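Local coordinates for chloramphenicol acetyltransferase (Bacteroides thetaiotaomicron, PDB 2I9D), which probably transfers an acetyl group from acetyl-CoA to a hydroxyl of chloramphenicol, as enzymes of its family do, at residues Ser34-Gly39 with Leu207-Val212; Leu54-Ala59 with Ile147-Thr152. One frame throughout, in Å; residues are numbered along the deposited sequence.

In the fold
Both contacts seat a helix on the same mixed sheet, and both are buried. Interaction 2 is the deeper, about 7 Å from the centre of the chain to its own centre; it sets helix 52-66 on the inner strand 146-151. Interaction 1 lies about 13 Å out, where helix 202-216 meets 29-37, an outermost strand of the sheet within this chain. The two helices are neighbours: V212 CG2 of interaction 1 is 3.9 Å from A59 O of interaction 2. Chemistry follows place. The inner contact sets leucine methyls against each other and a tyrosine edge, with the phenol oxygen on an alanine methyl; the outer one sets a serine methylene over a ring and has polar ends engaged beyond it, partly in a second subunit.

Interaction 1: Ser34-Gly39 with Leu207-Val212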
loop_
_atom_site.group_PDB
_atom_site.type_symbol
_atom_site.label_atom_id
_atom_site.label_comp_id
_atom_site.label_asym_id
_atom_site.label_seq_id
_atom_site.Cartn_x
_atom_site.Cartn_y
_atom_site.Cartn_z
ATOM N N SER A 34 4.194 -2.535 8.204
ATOM C CA SER A 34 5.410 -3.094 8.781
ATOM C C SER A 34 5.036 -4.342 9.560
ATOM O O SER A 34 3.865 -4.690 9.627
ATOM C CB SER A 34 6.130 -2.057 9.679
ATOM O OG SER A 34 7.309 -2.609 10.259
ATOM N N GLU A 35 6.017 -5.028 10.134
ATOM C CA GLU A 35 5.763 -6.269 10.857
ATOM C C GLU A 35 6.302 -6.150 12.256
ATOM O O GLU A 35 7.309 -5.479 12.470
ATOM C CB GLU A 35 6.344 -7.480 10.131
ATOM C CG GLU A 35 7.757 -7.311 9.596
ATOM C CD GLU A 35 8.394 -8.633 9.182
ATOM O OE1 GLU A 35 8.085 -9.131 8.064
ATOM O OE2 GLU A 35 9.203 -9.160 9.995
ATOM N N VAL A 36 5.584 -6.724 13.218
ATOM C CA VAL A 36 6.012 -6.699 14.597
ATOM C C VAL A 36 6.056 -8.117 15.116
ATOM O O VAL A 36 5.244 -8.976 14.716
ATOM C CB VAL A 36 5.088 -5.844 15.556
ATOM C CG1 VAL A 36 5.163 -4.354 15.247
ATOM C CG2 VAL A 36 3.629 -6.368 15.595
ATOM N N GLU A 37 7.008 -8.348 16.018
ATOM C CA GLU A 37 7.041 -9.576 16.803
ATOM C C GLU A 37 5.966 -9.505 17.835
ATOM O O GLU A 37 5.710 -8.448 18.397
ATOM C CB GLU A 37 8.394 -9.759 17.486
ATOM C CG GLU A 37 9.397 -10.388 16.569
ATOM C CD GLU A 37 10.739 -10.650 17.255
ATOM O OE1 GLU A 37 10.741 -10.971 18.468
ATOM O OE2 GLU A 37 11.774 -10.543 16.558
ATOM N N CYS A 38 5.328 -10.643 18.072
ATOM C CA CYS A 38 4.191 -10.709 18.975
ATOM C C CYS A 38 4.106 -12.073 19.670
ATOM O O CYS A 38 3.036 -12.448 20.168
ATOM C CB CYS A 38 2.899 -10.409 18.194
ATOM S SG CYS A 38 2.708 -11.413 16.722
ATOM N N GLY A 39 5.219 -12.814 19.686
ATOM C CA GLY A 39 5.288 -14.121 20.349
ATOM C C GLY A 39 4.934 -14.080 21.835
ATOM O O GLY A 39 4.200 -14.939 22.323
ATOM N N LEU A 207 8.783 5.160 15.871
ATOM C CA LEU A 207 8.465 5.054 17.307
ATOM C C LEU A 207 7.174 4.331 17.585
ATOM O O LEU A 207 7.083 3.595 18.576
ATOM C CB LEU A 207 8.325 6.439 17.962
ATOM C CG LEU A 207 9.347 7.553 17.839
ATOM C CD1 LEU A 207 8.912 8.703 18.757
ATOM C CD2 LEU A 207 10.781 7.064 18.176
ATOM N N PHE A 208 6.148 4.573 16.757
ATOM C CA PHE A 208 4.887 3.805 16.879
ATOM C C PHE A 208 5.107 2.293 16.810
ATOM O O PHE A 208 4.733 1.562 17.724
ATOM C CB PHE A 208 3.866 4.241 15.827
ATOM C CG PHE A 208 2.547 3.542 15.943
ATOM C CD1 PHE A 208 1.550 4.052 16.775
ATOM C CD2 PHE A 208 2.290 2.398 15.201
ATOM C CE1 PHE A 208 0.316 3.424 16.877
ATOM C CE2 PHE A 208 1.064 1.746 15.288
ATOM C CZ PHE A 208 0.074 2.259 16.144
ATOM N N TYR A 209 5.716 1.828 15.729
ATOM C CA TYR A 209 5.975 0.406 15.552
ATOM C C TYR A 209 6.920 -0.204 16.613
ATOM O O TYR A 209 6.676 -1.321 17.106
ATOM C CB TYR A 209 6.506 0.142 14.130
ATOM C CG TYR A 209 5.423 0.161 13.060
ATOM C CD1 TYR A 209 5.313 1.230 12.156
ATOM C CD2 TYR A 209 4.501 -0.895 12.951
ATOM C CE1 TYR A 209 4.335 1.236 11.179
ATOM C CE2 TYR A 209 3.504 -0.878 11.967
ATOM C CZ TYR A 209 3.429 0.188 11.093
ATOM O OH TYR A 209 2.466 0.193 10.119
ATOM N N LYS A 210 7.999 0.525 16.947
ATOM C CA LYS A 210 8.883 0.139 18.047
ATOM C C LYS A 210 8.043 -0.074 19.305
ATOM O O LYS A 210 8.103 -1.134 19.934
ATOM C CB LYS A 210 9.973 1.203 18.276
ATOM C CG LYS A 210 10.964 0.882 19.384
ATOM C CD LYS A 210 11.853 -0.308 18.999
ATOM C CE LYS A 210 12.827 -0.737 20.145
ATOM N NZ LYS A 210 13.585 -1.997 19.763
ATOM N N LYS A 211 7.217 0.916 19.627
ATOM C CA LYS A 211 6.337 0.875 20.796
ATOM C C LYS A 211 5.330 -0.301 20.794
ATOM O O LYS A 211 5.216 -1.015 21.783
ATOM C CB LYS A 211 5.634 2.216 20.929
ATOM C CG LYS A 211 5.139 2.540 22.328
ATOM C CD LYS A 211 4.608 3.980 22.404
ATOM C CE LYS A 211 5.700 4.993 22.798
ATOM N NZ LYS A 211 5.984 4.919 24.253
ATOM N N VAL A 212 4.633 -0.531 19.677
ATOM C CA VAL A 212 3.727 -1.682 19.571
ATOM C C VAL A 212 4.461 -3.022 19.777
ATOM O O VAL A 212 3.990 -3.891 20.520
ATOM C CB VAL A 212 2.978 -1.691 18.211
ATOM C CG1 VAL A 212 2.235 -3.032 17.977
ATOM C CG2 VAL A 212 2.034 -0.520 18.135
#
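V36 and Y209 bring the two backbones nearest, with 7.2 Å between V36 CA and Y209 CA, as strand 34-37 and helix 207-212 run in nearly the same direction, 26° apart, their axes approaching to 8.6 Å. The phenol of Y209, whose CG lies anti to the carbonyl carbon (chi1 -77°), reaches into the space between them, which carries the ring beside S34. There the serine methylene rests over one face: S34 CB is 3.7 Å from the centroid of the Y209 ring and 12° off its normal, a nearly centred CH-pi contact. V36 comes from another direction. Its CG1 meets the ring near the plane, at the edge, 4.2 Å from Y209 CD2, so strand residues two apart hold the phenol by face and by rim. The same V36 methyl also lies 4.2 Å from V212 CG1, one turn along the helix, and bridges the two helical residues. Polar tips turn to partners beyond this interface. Y209 OH hydrogen-bonds to I191 O on the adjoining strand 186-196, and S34 OG to Y156 O of the second subunit, so the methylene faces the ring while the hydroxyl engages another chain. Exchanging Y209 for an alanine would probably open a gap between S34 and the helix and leave I191 O without its phenol partner. Strand 29-37 pairs antiparallel with strand 186-196; beyond the latter the chain passes H197, the predicted proton acceptor, and returns as helix 202-216, which packs on the sheet nearly along strand 29-37. This layering of a helix on a mixed sheet belongs to the alpha/beta fold of the chloramphenicol acetyltransferase family, here at the interface with the second subunit.

Interaction 2: Leu54-Ala59 with Ile147-Thr152; sequences LHYLYA and ILLSAT
L149 projects from strand 147-151 toward Y56 and L57 of helix 54-59, and its side chain can be followed outward atom by atom. At its root, L149 CB already lies 4.1 Å from L57 CD1. The chain then extends with CG anti to the backbone N (chi1 -178°), and L149 CG stays beside the same methyl at 4.4 Å. At the end of the branch, L149 CD2 makes the closest approach of the two leucines, 3.9 Å from L57 CD1, and the two side chains lie alongside one another, pointing opposite ways. That terminal methyl has a second neighbour, the rim of the Y56 ring: L149 CD2 sits near the ring plane, 4.2 Å from Y56 CE1, so the tyrosine offers its edge and not its face. The helix runs against the strand at 151°, its axis 10.4 Å away, a spacing that side chains from both elements span. This is helix-on-sheet packing in an alpha/beta fold, with strand 146-151 lying between the parallel strands 87-93 and 174-183. Strand alternation turns L149 and A151 to this part of the helix and I147 to its later residues V60, L61 and A64, while L148 and S150 point away from the helix. Y56 reaches further along the strand than L57. Its CG lies between the backbone N and the carbonyl carbon (chi1 67°), and the ring ends with Y56 OH 3.5 Å from A151 CB, a hydroxyl set against a methyl in simple van der Waals contact. F52, one turn earlier on the same helix, meets the Y56 ring edge-to-face, and A177 of strand 174-183 also touches Y56. M88 of strand 87-93 packs on both L57 and L149.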
loop_
_atom_site.group_PDB
_atom_site.type_symbol
_atom_site.label_atom_id
_atom_site.label_comp_id
_atom_site.label_asym_id
_atom_site.label_seq_id
_atom_site.Cartn_x
_atom_site.Cartn_y
_atom_site.Cartn_z
ATOM N N LEU A 54 -7.411 -8.742 21.573
ATOM C CA LEU A 54 -7.442 -7.659 22.539
ATOM C C LEU A 54 -6.061 -7.284 23.047
ATOM O O LEU A 54 -5.836 -6.126 23.434
ATOM C CB LEU A 54 -8.411 -7.979 23.705
ATOM C CG LEU A 54 -9.892 -8.012 23.277
ATOM C CD1 LEU A 54 -10.791 -8.550 24.398
ATOM C CD2 LEU A 54 -10.359 -6.639 22.763
ATOM N N HIS A 55 -5.133 -8.240 23.033
ATOM C CA HIS A 55 -3.737 -7.939 23.375
ATOM C C HIS A 55 -3.065 -7.006 22.360
ATOM O O HIS A 55 -2.426 -6.048 22.748
ATOM C CB HIS A 55 -2.913 -9.221 23.550
ATOM C CG HIS A 55 -3.027 -9.837 24.906
ATOM N ND1 HIS A 55 -1.985 -9.836 25.818
ATOM C CD2 HIS A 55 -4.057 -10.484 25.508
ATOM C CE1 HIS A 55 -2.371 -10.452 26.922
ATOM N NE2 HIS A 55 -3.622 -10.852 26.759
ATOM N N TYR A 56 -3.195 -7.284 21.063
ATOM C CA TYR A 56 -2.617 -6.371 20.074
ATOM C C TYR A 56 -3.442 -5.110 19.845
ATOM O O TYR A 56 -2.885 -4.065 19.516
ATOM C CB TYR A 56 -2.186 -7.066 18.769
ATOM C CG TYR A 56 -3.259 -7.651 17.872
ATOM C CD1 TYR A 56 -4.127 -6.824 17.116
ATOM C CD2 TYR A 56 -3.356 -9.030 17.706
ATOM C CE1 TYR A 56 -5.092 -7.384 16.255
ATOM C CE2 TYR A 56 -4.313 -9.595 16.847
ATOM C CZ TYR A 56 -5.159 -8.773 16.128
ATOM O OH TYR A 56 -6.084 -9.349 15.295
ATOM N N LEU A 57 -4.752 -5.200 20.088
ATOM C CA LEU A 57 -5.609 -4.025 20.017
ATOM C C LEU A 57 -5.167 -3.015 21.076
ATOM O O LEU A 57 -5.038 -1.801 20.803
ATOM C CB LEU A 57 -7.090 -4.406 20.176
ATOM C CG LEU A 57 -8.120 -3.349 19.743
ATOM C CD1 LEU A 57 -8.104 -3.228 18.214
ATOM C CD2 LEU A 57 -9.562 -3.691 20.224
ATOM N N TYR A 58 -4.914 -3.519 22.278
ATOM C CA TYR A 58 -4.402 -2.679 23.347
ATOM C C TYR A 58 -3.044 -2.055 22.999
ATOM O O TYR A 58 -2.843 -0.841 23.182
ATOM C CB TYR A 58 -4.290 -3.466 24.661
ATOM C CG TYR A 58 -3.728 -2.619 25.770
ATOM C CD1 TYR A 58 -4.480 -1.591 26.315
ATOM C CD2 TYR A 58 -2.430 -2.801 26.229
ATOM C CE1 TYR A 58 -3.981 -0.780 27.322
ATOM C CE2 TYR A 58 -1.912 -1.992 27.253
ATOM C CZ TYR A 58 -2.706 -0.977 27.783
ATOM O OH TYR A 58 -2.240 -0.159 28.793
ATOM N N ALA A 59 -2.124 -2.898 22.519
ATOM C CA ALA A 59 -0.772 -2.460 22.140
ATOM C C ALA A 59 -0.830 -1.285 21.180
ATOM O O ALA A 59 -0.117 -0.291 21.357
ATOM C CB ALA A 59 0.020 -3.614 21.531
ATOM N N ILE A 147 -8.904 5.997 16.889
ATOM C CA ILE A 147 -8.262 5.306 15.760
ATOM C C ILE A 147 -9.156 4.119 15.474
ATOM O O ILE A 147 -10.074 3.854 16.252
ATOM C CB ILE A 147 -6.779 4.895 16.018
ATOM C CG1 ILE A 147 -6.646 3.975 17.253
ATOM C CG2 ILE A 147 -5.933 6.145 16.182
ATOM C CD1 ILE A 147 -5.237 3.304 17.403
ATOM N N LEU A 148 -8.949 3.466 14.334
ATOM C CA LEU A 148 -9.805 2.335 13.939
ATOM C C LEU A 148 -8.920 1.240 13.408
ATOM O O LEU A 148 -8.045 1.499 12.578
ATOM C CB LEU A 148 -10.864 2.730 12.886
ATOM C CG LEU A 148 -11.754 1.572 12.372
ATOM C CD1 LEU A 148 -13.157 2.060 11.991
ATOM C CD2 LEU A 148 -11.076 0.807 11.183
ATOM N N LEU A 149 -9.143 0.028 13.901
ATOM C CA LEU A 149 -8.326 -1.083 13.491
ATOM C C LEU A 149 -9.230 -2.203 13.039
ATOM O O LEU A 149 -10.188 -2.577 13.727
ATOM C CB LEU A 149 -7.335 -1.532 14.588
ATOM C CG LEU A 149 -6.385 -2.682 14.197
ATOM C CD1 LEU A 149 -5.051 -2.561 14.913
ATOM C CD2 LEU A 149 -7.027 -4.067 14.508
ATOM N N SER A 150 -8.919 -2.723 11.864
ATOM C CA SER A 150 -9.661 -3.826 11.281
ATOM C C SER A 150 -8.763 -5.085 11.239
ATOM O O SER A 150 -7.670 -5.028 10.696
ATOM C CB SER A 150 -10.151 -3.411 9.891
ATOM O OG SER A 150 -10.585 -4.556 9.196
ATOM N N ALA A 151 -9.211 -6.196 11.845
ATOM C CA ALA A 151 -8.414 -7.437 11.879
ATOM C C ALA A 151 -8.731 -8.371 10.735
ATOM O O ALA A 151 -9.901 -8.583 10.422
ATOM C CB ALA A 151 -8.595 -8.181 13.206
ATOM N N THR A 152 -7.696 -8.947 10.118
ATOM C CA THR A 152 -7.905 -10.044 9.207
ATOM C C THR A 152 -6.978 -11.149 9.648
ATOM O O THR A 152 -5.884 -11.309 9.073
ATOM C CB THR A 152 -7.739 -9.674 7.668
ATOM O OG1 THR A 152 -6.382 -9.354 7.384
ATOM C CG2 THR A 152 -8.542 -8.495 7.351
#